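Local coordinates for VP4 protein (Tellina virus 1, PDB 3P06), which is the serine protease piece of a birnavirus polyprotein, which it probably cleaves into its products, caught here as an intramolecular acyl-enzyme joined to its own C-terminus, at residues D33-I38 with I76-P80; P96-S102 with G188-A194; N101-A106 with V123-V127. One frame throughout, in Å; residues are numbered along the deposited sequence.

Contact 1. Residues D33-I38 with I76-P80; sequences DLSEHI and ITVLP
Leu34 and Thr77 join an Asx turn, which opens the loop between strands 21-31 and 45-48, to strand 75-81 of the mixed sheet. The evidence for the turn lies on Asp33: its OD2 accepts from Ser35 N at 3.0 Å, met nearly along the C-O axis, and from Ser35 OG at 2.7 Å on the syn lone pair. Two donors thus grip one carboxylate oxygen and curl the chain into the 3-10 segment 35-37, where His37 N bonds back to Leu34 O.

Across the contact the one hydrogen bond runs from Leu34 N to Thr77 OG1, 2.8 Å long and almost straight at 176°. Thr77 holds OG1 beside its own backbone N (chi1 -60°), and its hydroxyl is also bonded to Gly32 O; the group is therefore fixed from both sides of the Asp33 position. The other branch, CG2, lies over the backbone of the turn, with Leu34 C at 3.8 Å.

Leu79, on the same face of the strand as Thr77, splits its two methyls between partners. CD1 sits against Leu34 CB at 3.9 Å and reaches CD2 of the same leucine at 4.0 Å, while CD2 of Leu79 meets Ile38 CG1 at 3.9 Å. Leu34 and Ile38 each cross Leu79 at about a right angle, and its two methyls touch the residues before and after the 3-10 segment 35-37. His37 adds its CB, 4.3 Å from Leu79 CD1. Ile76 turns the other way, onto helix 104-111. The geometry is that of an Asx turn leading into a short 3-10 segment, with the loop laid over one face of a beta sheet.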
ATOM      1  N   ASP A  33     -11.318  -5.290   7.898  1.00 21.51           N
ATOM      2  CA  ASP A  33     -12.021  -5.790   6.791  1.00 22.57           C
ATOM      3  C   ASP A  33     -12.891  -4.629   6.230  1.00 22.49           C
ATOM      4  O   ASP A  33     -13.986  -4.336   6.754  1.00 20.37           O
ATOM      5  CB  ASP A  33     -12.866  -7.047   7.194  1.00 22.38           C
ATOM      6  CG  ASP A  33     -13.942  -7.439   6.100  1.00 24.20           C
ATOM      7  OD1 ASP A  33     -14.807  -8.342   6.381  1.00 25.10           O
ATOM      8  OD2 ASP A  33     -13.910  -6.910   4.943  1.00 23.21           O
ATOM      9  N   LEU A  34     -12.429  -4.042   5.133  1.00 19.58           N
ATOM     10  CA  LEU A  34     -13.163  -2.963   4.452  1.00 19.77           C
ATOM     11  C   LEU A  34     -13.600  -3.426   3.059  1.00 19.92           C
ATOM     12  O   LEU A  34     -13.825  -2.587   2.179  1.00 17.88           O
ATOM     13  CB  LEU A  34     -12.300  -1.680   4.386  1.00 21.43           C
ATOM     14  CG  LEU A  34     -12.210  -0.846   5.730  1.00 25.76           C
ATOM     15  CD1 LEU A  34     -11.279  -1.470   6.816  1.00 25.73           C
ATOM     16  CD2 LEU A  34     -11.695   0.565   5.422  1.00 29.01           C
ATOM     17  N   SER A  35     -13.829  -4.761   2.887  1.00 19.16           N
ATOM     18  CA  SER A  35     -14.112  -5.324   1.540  1.00 19.81           C
ATOM     19  C   SER A  35     -15.419  -4.778   0.950  1.00 21.60           C
ATOM     20  O   SER A  35     -15.633  -4.850  -0.250  1.00 20.53           O
ATOM     21  CB  SER A  35     -14.246  -6.821   1.615  1.00 20.92           C
ATOM     22  OG  SER A  35     -15.268  -7.155   2.589  1.00 24.82           O
ATOM     23  N   GLU A  36     -16.287  -4.192   1.786  1.00 21.80           N
ATOM     24  CA  GLU A  36     -17.503  -3.615   1.259  1.00 24.41           C
ATOM     25  C   GLU A  36     -17.201  -2.319   0.459  1.00 23.85           C
ATOM     26  O   GLU A  36     -18.052  -1.821  -0.249  1.00 25.14           O
ATOM     27  CB  GLU A  36     -18.508  -3.372   2.397  1.00 26.25           C
ATOM     28  CG  GLU A  36     -18.102  -2.161   3.311  1.00 30.30           C
ATOM     29  CD  GLU A  36     -17.082  -2.533   4.497  1.00 40.71           C
ATOM     30  OE1 GLU A  36     -16.552  -3.721   4.582  1.00 33.13           O
ATOM     31  OE2 GLU A  36     -16.832  -1.588   5.345  1.00 43.17           O
ATOM     32  N   HIS A  37     -15.994  -1.773   0.566  1.00 21.39           N
ATOM     33  CA  HIS A  37     -15.629  -0.590  -0.210  1.00 22.23           C
ATOM     34  C   HIS A  37     -14.866  -0.914  -1.506  1.00 23.39           C
ATOM     35  O   HIS A  37     -14.539  -0.015  -2.308  1.00 23.71           O
ATOM     36  CB  HIS A  37     -14.853   0.378   0.678  1.00 22.36           C
ATOM     37  CG  HIS A  37     -15.662   0.833   1.854  1.00 24.40           C
ATOM     38  ND1 HIS A  37     -16.773   1.639   1.709  1.00 26.36           N
ATOM     39  CD2 HIS A  37     -15.609   0.493   3.168  1.00 24.70           C
ATOM     40  CE1 HIS A  37     -17.323   1.856   2.895  1.00 28.72           C
ATOM     41  NE2 HIS A  37     -16.629   1.180   3.801  1.00 30.33           N
ATOM     42  N   ILE A  38     -14.649  -2.204  -1.758  1.00 22.95           N
ATOM     43  CA  ILE A  38     -14.015  -2.622  -3.024  1.00 22.62           C
ATOM     44  C   ILE A  38     -15.027  -2.442  -4.148  1.00 24.39           C
ATOM     45  O   ILE A  38     -16.103  -3.014  -4.117  1.00 26.24           O
ATOM     46  CB  ILE A  38     -13.502  -4.061  -2.959  1.00 23.16           C
ATOM     47  CG1 ILE A  38     -12.466  -4.184  -1.839  1.00 19.32           C
ATOM     48  CG2 ILE A  38     -13.012  -4.533  -4.387  1.00 23.25           C
ATOM     49  CD1 ILE A  38     -12.228  -5.656  -1.383  1.00 16.50           C
ATOM     50  N   ILE A  76      -6.436  -7.109   6.666  1.00 19.89           N
ATOM     51  CA  ILE A  76      -5.862  -5.944   5.983  1.00 17.46           C
ATOM     52  C   ILE A  76      -6.688  -5.856   4.703  1.00 18.27           C
ATOM     53  O   ILE A  76      -6.968  -6.884   4.084  1.00 18.27           O
ATOM     54  CB  ILE A  76      -4.377  -6.135   5.594  1.00 19.16           C
ATOM     55  CG1 ILE A  76      -3.436  -6.248   6.810  1.00 18.30           C
ATOM     56  CG2 ILE A  76      -3.896  -4.966   4.599  1.00 17.98           C
ATOM     57  CD1 ILE A  76      -3.153  -4.905   7.548  1.00 22.89           C
ATOM     58  N   THR A  77      -7.140  -4.660   4.334  1.00 16.17           N
ATOM     59  CA  THR A  77      -7.804  -4.462   3.051  1.00 15.73           C
ATOM     60  C   THR A  77      -6.928  -3.474   2.318  1.00 17.33           C
ATOM     61  O   THR A  77      -6.556  -2.481   2.927  1.00 17.12           O
ATOM     62  CB  THR A  77      -9.195  -3.849   3.259  1.00 16.79           C
ATOM     63  OG1 THR A  77      -9.936  -4.764   4.070  1.00 14.66           O
ATOM     64  CG2 THR A  77      -9.971  -3.618   1.852  1.00 14.84           C
ATOM     65  N   VAL A  78      -6.575  -3.765   1.043  1.00 14.82           N
ATOM     66  CA  VAL A  78      -5.758  -2.868   0.248  1.00 16.14           C
ATOM     67  C   VAL A  78      -6.725  -2.096  -0.617  1.00 15.77           C
ATOM     68  O   VAL A  78      -7.476  -2.712  -1.406  1.00 17.82           O
ATOM     69  CB  VAL A  78      -4.723  -3.706  -0.565  1.00 15.88           C
ATOM     70  CG1 VAL A  78      -3.745  -2.847  -1.213  1.00 19.61           C
ATOM     71  CG2 VAL A  78      -3.895  -4.581   0.470  1.00 15.47           C
ATOM     72  N   LEU A  79      -6.772  -0.766  -0.459  1.00 13.00           N
ATOM     73  CA  LEU A  79      -7.790   0.023  -1.186  1.00 14.05           C
ATOM     74  C   LEU A  79      -7.076   1.140  -1.890  1.00 12.73           C
ATOM     75  O   LEU A  79      -6.127   1.683  -1.365  1.00 13.11           O
ATOM     76  CB  LEU A  79      -8.816   0.636  -0.174  1.00 15.43           C
ATOM     77  CG  LEU A  79      -9.817  -0.340   0.456  1.00 21.10           C
ATOM     78  CD1 LEU A  79     -10.639   0.382   1.548  1.00 25.69           C
ATOM     79  CD2 LEU A  79     -10.794  -0.912  -0.609  1.00 16.01           C
ATOM     80  N   PRO A  80      -7.536   1.501  -3.071  1.00 13.01           N
ATOM     81  CA  PRO A  80      -7.018   2.715  -3.645  1.00 13.14           C
ATOM     82  C   PRO A  80      -7.406   3.973  -2.826  1.00 15.08           C
ATOM     83  O   PRO A  80      -8.517   4.040  -2.322  1.00 15.25           O
ATOM     84  CB  PRO A  80      -7.742   2.818  -4.976  1.00 13.65           C
ATOM     85  CG  PRO A  80      -9.014   2.041  -4.831  1.00 14.44           C
ATOM     86  CD  PRO A  80      -8.684   0.927  -3.808  1.00 13.08           C
TER

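Contact 2. Residues P96-S102 with G188-A194; sequences PQLAFNS and GKNVAQA. With BME (beta-mercaptoethanol), chain F.
Phe100 begins its contact with the C-terminal residues at CB, which lies 3.3 Å from Ala194 O, an oxygen that also sits near the plane of the ring at its edge. Further out, the CD2 side runs alongside Gln193, whose CB is 3.6 Å from Phe100 CD2. At CE2 the same Gln193 CB comes to 3.4 Å, approaching the ring obliquely, and Gln193 OE1 reaches Phe100 CE2 at 3.5 Å, at the edge and in the ring plane. Gln193 is extended beyond CG, which lets it follow the phenyl group in the same direction; ring and amide planes stand 76° apart. Ala99 CB covers part of one ring face.

The backbones behind these side chains form a parallel ladder, with Leu98 paired to Ala192 and Ala99 to Gln193. Ala192 N donates to Gln97 O at 2.6 Å, Ala99 N to Ala192 O, and Ala194 N to Ala99 O at 3.1 Å. The tail thereby lies as a strand between 98-99 and 9-18, the way a substrate is held in a protease cleft, and it ends in an ester: Ser102 OG, the predicted nucleophile, is bonded to Ala194 C at 1.3 Å. This is the intramolecular acyl-enzyme. The torsion of Ser102 (chi1 74°) sets OG between its backbone N and carbonyl carbon, facing the tail. Ser102 N makes a weak hydrogen bond to Ala194 O, consistent with part of an oxyanion hole.

As the last residue of the acyl group, Ala194 occupies the P1 position, its CB 3.7 Å from Leu98 CD1, with Leu12 and Val14 also against it. At the far end, Pro96 CG packs on Ala192 CB, and Gly188 N donates to O1 of a beta-mercaptoethanol.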
ATOM      1  N   PRO A  96      -8.899   0.971  -9.850  1.00 21.11           N
ATOM      2  CA  PRO A  96      -8.142   0.097 -10.769  1.00 20.37           C
ATOM      3  C   PRO A  96      -7.871  -1.301 -10.158  1.00 19.18           C
ATOM      4  O   PRO A  96      -7.841  -1.520  -8.932  1.00 17.53           O
ATOM      5  CB  PRO A  96      -6.833   0.843 -10.940  1.00 19.66           C
ATOM      6  CG  PRO A  96      -6.613   1.500  -9.583  1.00 21.30           C
ATOM      7  CD  PRO A  96      -8.029   1.929  -9.119  1.00 19.42           C
ATOM      8  N   GLN A  97      -7.649  -2.255 -11.037  1.00 20.28           N
ATOM      9  CA  GLN A  97      -7.281  -3.622 -10.627  1.00 20.41           C
ATOM     10  C   GLN A  97      -5.907  -3.563  -9.990  1.00 20.60           C
ATOM     11  O   GLN A  97      -4.999  -2.843 -10.485  1.00 22.16           O
ATOM     12  CB  GLN A  97      -7.320  -4.554 -11.839  1.00 21.65           C
ATOM     13  CG  GLN A  97      -6.912  -5.985 -11.474  1.00 19.59           C
ATOM     14  CD  GLN A  97      -6.899  -6.966 -12.666  1.00 26.39           C
ATOM     15  OE1 GLN A  97      -7.248  -6.619 -13.769  1.00 26.45           O
ATOM     16  NE2 GLN A  97      -6.520  -8.191 -12.402  1.00 20.05           N
ATOM     17  N   LEU A  98      -5.757  -4.225  -8.845  1.00 18.88           N
ATOM     18  CA  LEU A  98      -4.493  -4.253  -8.175  1.00 19.64           C
ATOM     19  C   LEU A  98      -3.681  -5.459  -8.628  1.00 20.63           C
ATOM     20  O   LEU A  98      -4.190  -6.570  -8.640  1.00 23.37           O
ATOM     21  CB  LEU A  98      -4.721  -4.406  -6.667  1.00 18.34           C
ATOM     22  CG  LEU A  98      -3.445  -4.499  -5.842  1.00 21.26           C
ATOM     23  CD1 LEU A  98      -2.669  -3.084  -5.785  1.00 19.56           C
ATOM     24  CD2 LEU A  98      -3.836  -4.931  -4.468  1.00 22.38           C
ATOM     25  N   ALA A  99      -2.428  -5.243  -8.979  1.00 21.00           N
ATOM     26  CA  ALA A  99      -1.561  -6.294  -9.536  1.00 22.03           C
ATOM     27  C   ALA A  99      -0.239  -6.330  -8.822  1.00 22.34           C
ATOM     28  O   ALA A  99       0.212  -5.309  -8.330  1.00 22.19           O
ATOM     29  CB  ALA A  99      -1.334  -6.061 -11.067  1.00 23.06           C
ATOM     30  N   PHE A 100       0.365  -7.532  -8.761  1.00 24.79           N
ATOM     31  CA  PHE A 100       1.731  -7.779  -8.269  1.00 23.93           C
ATOM     32  C   PHE A 100       1.815  -7.701  -6.747  1.00 22.69           C
ATOM     33  O   PHE A 100       0.787  -7.730  -6.082  1.00 22.78           O
ATOM     34  CB  PHE A 100       2.724  -6.879  -8.993  1.00 27.65           C
ATOM     35  CG  PHE A 100       2.412  -6.691 -10.494  1.00 33.89           C
ATOM     36  CD1 PHE A 100       1.689  -7.653 -11.218  1.00 44.07           C
ATOM     37  CD2 PHE A 100       2.830  -5.560 -11.158  1.00 40.72           C
ATOM     38  CE1 PHE A 100       1.379  -7.466 -12.619  1.00 50.33           C
ATOM     39  CE2 PHE A 100       2.559  -5.359 -12.526  1.00 44.97           C
ATOM     40  CZ  PHE A 100       1.820  -6.310 -13.266  1.00 47.54           C
ATOM     41  N   ASN A 101       3.007  -7.620  -6.179  1.00 20.87           N
ATOM     42  CA  ASN A 101       3.145  -7.945  -4.780  1.00 21.45           C
ATOM     43  C   ASN A 101       3.894  -6.866  -3.999  1.00 21.20           C
ATOM     44  O   ASN A 101       4.246  -7.057  -2.829  1.00 21.37           O
ATOM     45  CB  ASN A 101       3.814  -9.338  -4.625  1.00 21.19           C
ATOM     46  CG  ASN A 101       2.822 -10.473  -4.843  1.00 23.46           C
ATOM     47  OD1 ASN A 101       2.446 -10.728  -5.977  1.00 24.58           O
ATOM     48  ND2 ASN A 101       2.348 -11.148  -3.739  1.00 21.51           N
ATOM     49  N   SER A 102       4.123  -5.725  -4.641  1.00 20.28           N
ATOM     50  CA  SER A 102       4.807  -4.623  -3.984  1.00 21.08           C
ATOM     51  C   SER A 102       4.008  -3.882  -2.841  1.00 18.33           C
ATOM     52  O   SER A 102       4.539  -2.967  -2.209  1.00 18.49           O
ATOM     53  CB  SER A 102       5.228  -3.643  -5.061  1.00 20.91           C
ATOM     54  OG  SER A 102       4.029  -2.942  -5.494  1.00 27.51           O
ATOM     55  N   GLY A 188      -6.637   6.329 -11.399  1.00 45.44           N
ATOM     56  CA  GLY A 188      -6.715   5.804 -12.749  1.00 48.24           C
ATOM     57  C   GLY A 188      -7.682   4.650 -12.822  1.00 49.37           C
ATOM     58  O   GLY A 188      -8.110   4.087 -11.802  1.00 47.74           O
ATOM     59  N   LYS A 189      -8.024   4.267 -14.035  1.00 52.42           N
ATOM     60  CA  LYS A 189      -8.865   3.112 -14.188  1.00 53.58           C
ATOM     61  C   LYS A 189      -8.004   1.954 -14.742  1.00 51.05           C
ATOM     62  O   LYS A 189      -8.506   0.826 -14.963  1.00 52.10           O
ATOM     63  CB  LYS A 189     -10.046   3.458 -15.104  1.00 60.37           C
ATOM     64  CG  LYS A 189     -11.216   2.515 -15.024  1.00 63.78           C
ATOM     65  CD  LYS A 189     -12.441   3.137 -15.699  1.00 73.68           C
ATOM     66  CE  LYS A 189     -13.211   2.084 -16.464  1.00 78.92           C
ATOM     67  NZ  LYS A 189     -14.406   2.695 -17.126  1.00 89.31           N
ATOM     68  N   ASN A 190      -6.718   2.240 -14.971  1.00 47.01           N
ATOM     69  CA  ASN A 190      -5.831   1.307 -15.679  1.00 45.25           C
ATOM     70  C   ASN A 190      -5.297   0.394 -14.601  1.00 37.98           C
ATOM     71  O   ASN A 190      -5.214   0.836 -13.484  1.00 36.57           O
ATOM     72  CB  ASN A 190      -4.665   2.080 -16.347  1.00 46.82           C
ATOM     73  CG  ASN A 190      -5.034   3.558 -16.752  1.00 54.12           C
ATOM     74  OD1 ASN A 190      -5.017   4.532 -15.917  1.00 52.45           O
ATOM     75  ND2 ASN A 190      -5.278   3.731 -18.060  1.00 57.45           N
ATOM     76  N   VAL A 191      -4.901  -0.826 -14.896  1.00 33.48           N
ATOM     77  CA  VAL A 191      -4.236  -1.687 -13.879  1.00 27.59           C
ATOM     78  C   VAL A 191      -3.199  -0.995 -12.951  1.00 25.35           C
ATOM     79  O   VAL A 191      -2.261  -0.349 -13.427  1.00 24.81           O
ATOM     80  CB  VAL A 191      -3.602  -2.936 -14.567  1.00 29.31           C
ATOM     81  CG1 VAL A 191      -2.773  -3.778 -13.560  1.00 24.76           C
ATOM     82  CG2 VAL A 191      -4.719  -3.762 -15.374  1.00 29.17           C
ATOM     83  N   ALA A 192      -3.341  -1.136 -11.622  1.00 23.62           N
ATOM     84  CA  ALA A 192      -2.373  -0.535 -10.693  1.00 21.55           C
ATOM     85  C   ALA A 192      -1.340  -1.546 -10.336  1.00 22.08           C
ATOM     86  O   ALA A 192      -1.661  -2.601  -9.782  1.00 20.92           O
ATOM     87  CB  ALA A 192      -3.060  -0.003  -9.386  1.00 20.61           C
ATOM     88  N   GLN A 193      -0.092  -1.227 -10.670  1.00 22.33           N
ATOM     89  CA  GLN A 193       1.063  -2.121 -10.427  1.00 24.48           C
ATOM     90  C   GLN A 193       1.749  -1.700  -9.144  1.00 24.11           C
ATOM     91  O   GLN A 193       2.412  -0.643  -9.090  1.00 22.40           O
ATOM     92  CB  GLN A 193       2.060  -2.104 -11.632  1.00 25.55           C
ATOM     93  CG  GLN A 193       1.309  -2.117 -12.983  1.00 28.28           C
ATOM     94  CD  GLN A 193       2.205  -2.049 -14.223  1.00 36.52           C
ATOM     95  OE1 GLN A 193       3.386  -2.441 -14.193  1.00 40.62           O
ATOM     96  NE2 GLN A 193       1.640  -1.563 -15.323  1.00 37.94           N
ATOM     97  N   ALA A 194       1.599  -2.561  -8.132  1.00 25.94           N
ATOM     98  CA  ALA A 194       2.109  -2.343  -6.772  1.00 27.77           C
ATOM     99  C   ALA A 194       3.348  -3.205  -6.615  1.00 33.06           C
ATOM    100  O   ALA A 194       3.588  -4.113  -7.401  0.65 34.65           O
ATOM    101  CB  ALA A 194       1.059  -2.833  -5.746  1.00 26.67           C
TER
HETATM  102  C1  BME F 104      -6.702   5.270  -7.197  1.00 49.16           C
HETATM  103  C2  BME F 104      -5.155   5.210  -7.157  1.00 45.62           C
HETATM  104  O1  BME F 104      -7.290   5.398  -8.517  1.00 50.38           O
HETATM  105  S2  BME F 104      -4.521   6.763  -6.336  1.00 39.02           S

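Contact 3. Residues N101-A106 with V123-V127; sequences NSWEAA and VTGAV. With SO4 (sulfate ion), chain B.
Glu104 and Val127 meet through the carboxylate of the first and the backbone of the second. OE1 of Glu104 is approached nearly along its C-O axis by Val127 N, 2.8 Å away. The other oxygen, OE2, takes Asn101 ND2 at 2.7 Å from well above the carboxylate plane (62° out of it), although it lies almost in the amide plane of Asn101. An extended chain beyond CG carries the carboxylate to both donors, which hold it by one bond on each oxygen. Glu66 OE2 lies close to OE1, so the two acids may share a proton, while the two N-H donors would favour negative charge on Glu104.

Ala105 points its CB between two valines: Val123 CG1 stands 3.6 Å from Ala105 CB, and Val127 CG2 stands 4.1 Å from it. Between those valines Gly125 brings its backbone alongside, its N donating to Ser102 O at 3.0 Å and its O accepting from Ala105 N at 2.9 Å. Water 1 bridges the two segments, donating to Ser102 O and Val123 O and accepting from Ala106 N.

Thr124 turns its CB away from the helix; its OG1 bonds to Lys141 NZ, the predicted partner of the nucleophile. Water 2 lies within bonding distance of both Thr124 OG1 and Ser102 OG, though its protons cannot serve every acceptor in reach. A sulfate lies beside this site. The start of helix 104-111 is thus set against the loop joining strands 122-123 and 127-128, with strand 9-18 touching Ala106 and Val123, helix 166-173 covering Ala105 and both valines, and helix 64-67 beside Asn101 and Ala126.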
ATOM      1  N   ASN A 101       3.007  -7.620  -6.179  1.00 20.87           N
ATOM      2  CA  ASN A 101       3.145  -7.945  -4.780  1.00 21.45           C
ATOM      3  C   ASN A 101       3.894  -6.866  -3.999  1.00 21.20           C
ATOM      4  O   ASN A 101       4.246  -7.057  -2.829  1.00 21.37           O
ATOM      5  CB  ASN A 101       3.814  -9.338  -4.625  1.00 21.19           C
ATOM      6  CG  ASN A 101       2.822 -10.473  -4.843  1.00 23.46           C
ATOM      7  OD1 ASN A 101       2.446 -10.728  -5.977  1.00 24.58           O
ATOM      8  ND2 ASN A 101       2.348 -11.148  -3.739  1.00 21.51           N
ATOM      9  N   SER A 102       4.123  -5.725  -4.641  1.00 20.28           N
ATOM     10  CA  SER A 102       4.807  -4.623  -3.984  1.00 21.08           C
ATOM     11  C   SER A 102       4.008  -3.882  -2.841  1.00 18.33           C
ATOM     12  O   SER A 102       4.539  -2.967  -2.209  1.00 18.49           O
ATOM     13  CB  SER A 102       5.228  -3.643  -5.061  1.00 20.91           C
ATOM     14  OG  SER A 102       4.029  -2.942  -5.494  1.00 27.51           O
ATOM     15  N   TRP A 103       2.762  -4.296  -2.579  1.00 17.68           N
ATOM     16  CA  TRP A 103       1.890  -3.806  -1.479  1.00 16.66           C
ATOM     17  C   TRP A 103       2.218  -4.570  -0.175  1.00 17.29           C
ATOM     18  O   TRP A 103       1.765  -4.199   0.909  1.00 15.42           O
ATOM     19  CB  TRP A 103       0.397  -4.047  -1.824  1.00 16.71           C
ATOM     20  CG  TRP A 103       0.130  -5.485  -2.221  1.00 17.52           C
ATOM     21  CD1 TRP A 103       0.132  -6.011  -3.489  1.00 20.21           C
ATOM     22  CD2 TRP A 103      -0.151  -6.564  -1.337  1.00 16.09           C
ATOM     23  NE1 TRP A 103      -0.139  -7.342  -3.440  1.00 17.59           N
ATOM     24  CE2 TRP A 103      -0.290  -7.717  -2.123  1.00 20.11           C
ATOM     25  CE3 TRP A 103      -0.287  -6.667   0.076  1.00 16.89           C
ATOM     26  CZ2 TRP A 103      -0.582  -9.005  -1.556  1.00 20.21           C
ATOM     27  CZ3 TRP A 103      -0.574  -7.945   0.651  1.00 17.53           C
ATOM     28  CH2 TRP A 103      -0.673  -9.101  -0.166  1.00 18.56           C
ATOM     29  N   GLU A 104       3.013  -5.636  -0.273  1.00 17.21           N
ATOM     30  CA  GLU A 104       3.199  -6.524   0.911  1.00 18.65           C
ATOM     31  C   GLU A 104       3.952  -5.890   2.067  1.00 19.08           C
ATOM     32  O   GLU A 104       3.634  -6.187   3.213  1.00 21.50           O
ATOM     33  CB  GLU A 104       3.929  -7.822   0.514  1.00 19.14           C
ATOM     34  CG  GLU A 104       3.136  -8.635  -0.498  1.00 19.63           C
ATOM     35  CD  GLU A 104       3.845  -9.961  -0.873  1.00 26.29           C
ATOM     36  OE1 GLU A 104       5.114 -10.000  -0.835  1.00 21.39           O
ATOM     37  OE2 GLU A 104       3.124 -10.965  -1.210  1.00 24.49           O
ATOM     38  N   ALA A 105       5.014  -5.124   1.798  1.00 16.94           N
ATOM     39  CA  ALA A 105       5.715  -4.444   2.888  1.00 17.39           C
ATOM     40  C   ALA A 105       4.758  -3.489   3.648  1.00 17.73           C
ATOM     41  O   ALA A 105       4.762  -3.495   4.867  1.00 20.61           O
ATOM     42  CB  ALA A 105       6.959  -3.695   2.398  1.00 15.49           C
ATOM     43  N   ALA A 106       3.919  -2.717   2.942  1.00 16.54           N
ATOM     44  CA  ALA A 106       2.942  -1.844   3.594  1.00 15.17           C
ATOM     45  C   ALA A 106       1.906  -2.649   4.461  1.00 15.23           C
ATOM     46  O   ALA A 106       1.571  -2.265   5.589  1.00 15.35           O
ATOM     47  CB  ALA A 106       2.179  -0.987   2.527  1.00 13.89           C
ATOM     48  N   VAL A 123       5.328   3.145   1.684  1.00 15.68           N
ATOM     49  CA  VAL A 123       6.224   1.998   1.745  1.00 17.58           C
ATOM     50  C   VAL A 123       6.060   1.108   0.505  1.00 16.28           C
ATOM     51  O   VAL A 123       4.948   0.858   0.095  1.00 16.35           O
ATOM     52  CB  VAL A 123       5.933   1.216   3.063  1.00 19.53           C
ATOM     53  CG1 VAL A 123       6.666  -0.133   3.073  1.00 20.98           C
ATOM     54  CG2 VAL A 123       6.312   2.099   4.336  1.00 20.07           C
ATOM     55  N   THR A 124       7.131   0.632  -0.108  1.00 16.78           N
ATOM     56  CA  THR A 124       6.967  -0.287  -1.257  1.00 17.45           C
ATOM     57  C   THR A 124       7.896  -1.489  -1.086  1.00 18.24           C
ATOM     58  O   THR A 124       9.056  -1.331  -0.652  1.00 17.49           O
ATOM     59  CB  THR A 124       7.235   0.442  -2.679  1.00 17.76           C
ATOM     60  OG1 THR A 124       6.845  -0.403  -3.783  1.00 22.98           O
ATOM     61  CG2 THR A 124       8.693   0.759  -2.876  1.00 18.34           C
ATOM     62  N   GLY A 125       7.427  -2.661  -1.524  1.00 19.22           N
ATOM     63  CA  GLY A 125       8.283  -3.821  -1.682  1.00 18.71           C
ATOM     64  C   GLY A 125       7.529  -5.115  -1.408  1.00 21.08           C
ATOM     65  O   GLY A 125       6.519  -5.115  -0.710  1.00 20.13           O
ATOM     66  N   ALA A 126       8.034  -6.211  -1.961  1.00 21.22           N
ATOM     67  CA  ALA A 126       7.491  -7.523  -1.773  1.00 23.92           C
ATOM     68  C   ALA A 126       8.193  -8.092  -0.540  1.00 25.00           C
ATOM     69  O   ALA A 126       9.265  -7.621  -0.168  1.00 25.27           O
ATOM     70  CB  ALA A 126       7.773  -8.386  -3.010  1.00 24.19           C
ATOM     71  N   VAL A 127       7.598  -9.084   0.100  1.00 27.32           N
ATOM     72  CA  VAL A 127       8.174  -9.637   1.338  1.00 29.97           C
ATOM     73  C   VAL A 127       8.374 -11.104   1.146  1.00 33.32           C
ATOM     74  O   VAL A 127       7.494 -11.789   0.618  1.00 34.71           O
ATOM     75  CB  VAL A 127       7.295  -9.347   2.613  1.00 30.55           C
ATOM     76  CG1 VAL A 127       7.874 -10.029   3.929  1.00 30.95           C
ATOM     77  CG2 VAL A 127       7.106  -7.817   2.809  1.00 25.74           C
TER
HETATM   78  S   SO4 B 100       9.052  -2.173  -6.018  1.00 31.49           S
HETATM   79  O1  SO4 B 100       8.980  -2.559  -4.631  1.00 34.57           O
HETATM   80  O2  SO4 B 100       9.549  -0.798  -6.068  1.00 31.23           O
HETATM   81  O3  SO4 B 100       9.986  -3.073  -6.660  1.00 35.42           O
HETATM   82  O4  SO4 B 100       7.830  -2.285  -6.774  1.00 28.60           O
HETATM   83  O   HOH W   1       4.163  -1.912   0.287  1.00 12.88           O
HETATM   84  O   HOH W   2       4.278  -0.215  -4.222  1.00 17.41           O

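From the N terminus, contact 1 comes first and closes the loop that carries strands 45-48 and 54-58, fastening the turn after strand 21-31 to strand 75-81. It is complete before contact 2 opens. Contact 2 spans most of the later chain, bringing the C-terminal tail back beside strand 98-99, and contact 3 is nested within it, tying helix 104-111 to the loop before strand 127-128. Contacts 2 and 3 share Asn101 and Ser102. Contacts 1 and 2 reach the same mixed sheet and meet by packing, Val78 CG1 lying 3.9 Å from Leu98 CD2. Trp103 of contact 3 also packs against both Val78 and Leu98, drawing the three together.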